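Local coordinates for uncharacterized protein GSU0716 (Geobacter sulfurreducens PCA, PDB 3BIJ), which is of unknown function but belongs to the caspase-like C14 peptidase family and so may act as a cysteine endopeptidase, at residues E95-D100 against S137-K142. Numbering follows the deposited sequence.
Sequences EPDGVD and SGTVVK
Asp-97 meets Thr-139 and Val-140 where a type I beta turn, Glu-95 to Gly-98, faces the first turn of helix 140-145 in this caspase-like domain. The turn leads into strand 99-104. The helix follows the loop after strand 127-133, where caspase relatives carry the catalytic cysteine.

One hydrogen bond crosses the contact. Val-140 N donates to Asp-97 OD1 at 3.1 Å. The N-H points almost straight at the oxygen, at 167°. It reaches it from above the carboxylate plane, 35° out of it. The start of the helix would probably favour the negative charge of Asp-97, as would two arginines of a neighbouring subunit.

Salt bridges hold the other oxygen. Asp-97 OD2 pairs with Arg-229 and Arg-250 of the second subunit. The carboxylate thus ties the helix start to the subunit interface. Lys-232 NZ of that subunit hydrogen-bonds to Glu-95 O and Gly-98 O.

Packing is limited to a few atoms. The side chains of Asp-97 and Thr-139 cross at about a right angle, and Asp-97 CB lies 3.8 Å from Thr-139 CG2. Val-140 CG1 comes within 3.5 Å of Asp-97 OD1.

Thr-139 is the N-cap of the helix. Its chi1 of 67° turns OG1 back toward the helix start, and CG2, anti to the carbonyl carbon, lies against Asp-97 CB. The capping bond is weak and bent: Val-141 N lies 3.5 Å from Thr-139 OG1.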
loop_
_atom_site.group_PDB
_atom_site.type_symbol
_atom_site.label_atom_id
_atom_site.label_comp_id
_atom_site.label_asym_id
_atom_site.label_seq_id
_atom_site.Cartn_x
_atom_site.Cartn_y
_atom_site.Cartn_z
ATOM N N GLU A 95 33.971 5.724 -9.825
ATOM C CA GLU A 95 32.573 5.802 -9.437
ATOM C C GLU A 95 31.831 4.484 -9.635
ATOM O O GLU A 95 31.677 3.999 -10.757
ATOM C CB GLU A 95 31.877 6.904 -10.226
ATOM C CG GLU A 95 32.453 8.286 -10.017
ATOM C CD GLU A 95 31.878 9.299 -11.000
ATOM O OE1 GLU A 95 32.247 10.502 -10.919
ATOM O OE2 GLU A 95 31.054 8.890 -11.860
ATOM N N PRO A 96 31.359 3.886 -8.535
ATOM C CA PRO A 96 30.621 2.616 -8.538
ATOM C C PRO A 96 29.501 2.578 -9.584
ATOM O O PRO A 96 29.176 1.520 -10.125
ATOM C CB PRO A 96 30.095 2.519 -7.105
ATOM C CG PRO A 96 29.999 3.956 -6.681
ATOM C CD PRO A 96 31.259 4.549 -7.225
ATOM N N ASP A 97 28.925 3.742 -9.874
ATOM C CA ASP A 97 27.857 3.836 -10.855
ATOM C C ASP A 97 28.324 4.380 -12.203
ATOM O O ASP A 97 27.508 4.684 -13.076
ATOM C CB ASP A 97 26.714 4.692 -10.305
ATOM C CG ASP A 97 25.739 3.883 -9.471
ATOM O OD1 ASP A 97 24.979 4.483 -8.679
ATOM O OD2 ASP A 97 25.732 2.641 -9.621
ATOM N N GLY A 98 29.639 4.502 -12.369
ATOM C CA GLY A 98 30.196 4.988 -13.621
ATOM C C GLY A 98 30.273 3.813 -14.574
ATOM O O GLY A 98 31.167 2.972 -14.466
ATOM N N VAL A 99 29.332 3.753 -15.508
ATOM C CA VAL A 99 29.277 2.653 -16.455
ATOM C C VAL A 99 28.860 3.097 -17.854
ATOM O O VAL A 99 28.565 4.273 -18.082
ATOM C CB VAL A 99 28.283 1.579 -15.964
ATOM C CG1 VAL A 99 28.815 0.908 -14.697
ATOM C CG2 VAL A 99 26.933 2.227 -15.676
ATOM N N ASP A 100 28.854 2.146 -18.786
ATOM C CA ASP A 100 28.448 2.404 -20.166
ATOM C C ASP A 100 27.187 1.599 -20.469
ATOM O O ASP A 100 27.130 0.394 -20.221
ATOM C CB ASP A 100 29.542 1.997 -21.151
ATOM C CG ASP A 100 30.716 2.948 -21.149
ATOM O OD1 ASP A 100 30.509 4.164 -21.369
ATOM O OD2 ASP A 100 31.851 2.479 -20.945
ATOM N N SER A 137 19.510 -0.203 -15.916
ATOM C CA SER A 137 19.455 -0.185 -14.458
ATOM C C SER A 137 19.757 1.209 -13.941
ATOM O O SER A 137 19.262 1.604 -12.893
ATOM C CB SER A 137 20.479 -1.149 -13.866
ATOM O OG SER A 137 20.153 -2.485 -14.164
ATOM N N GLY A 138 20.572 1.953 -14.679
ATOM C CA GLY A 138 20.934 3.285 -14.240
ATOM C C GLY A 138 21.752 3.206 -12.961
ATOM O O GLY A 138 22.544 2.273 -12.764
ATOM N N THR A 139 21.544 4.173 -12.076
ATOM C CA THR A 139 22.275 4.224 -10.814
ATOM C C THR A 139 21.441 3.687 -9.652
ATOM O O THR A 139 20.271 3.338 -9.824
ATOM C CB THR A 139 22.732 5.673 -10.491
ATOM O OG1 THR A 139 21.593 6.500 -10.225
ATOM C CG2 THR A 139 23.507 6.257 -11.664
ATOM N N VAL A 140 22.050 3.619 -8.469
ATOM C CA VAL A 140 21.356 3.115 -7.289
ATOM C C VAL A 140 20.101 3.933 -6.978
ATOM O O VAL A 140 19.144 3.413 -6.414
ATOM C CB VAL A 140 22.299 3.104 -6.052
ATOM C CG1 VAL A 140 22.909 4.477 -5.834
ATOM C CG2 VAL A 140 21.536 2.644 -4.819
ATOM N N VAL A 141 20.090 5.206 -7.363
ATOM C CA VAL A 141 18.926 6.043 -7.100
ATOM C C VAL A 141 17.678 5.518 -7.830
ATOM O O VAL A 141 16.562 5.578 -7.303
ATOM C CB VAL A 141 19.182 7.494 -7.518
ATOM C CG1 VAL A 141 20.519 7.955 -6.968
ATOM C CG2 VAL A 141 19.161 7.615 -9.024
ATOM N N LYS A 142 17.870 5.003 -9.044
ATOM C CA LYS A 142 16.757 4.470 -9.815
ATOM C C LYS A 142 16.296 3.214 -9.117
ATOM O O LYS A 142 15.098 2.971 -8.959
ATOM C CB LYS A 142 17.184 4.119 -11.248
ATOM C CG LYS A 142 16.024 3.641 -12.117
ATOM C CD LYS A 142 16.458 3.168 -13.495
ATOM C CE LYS A 142 17.024 4.289 -14.336
ATOM N NZ LYS A 142 17.312 3.857 -15.741
#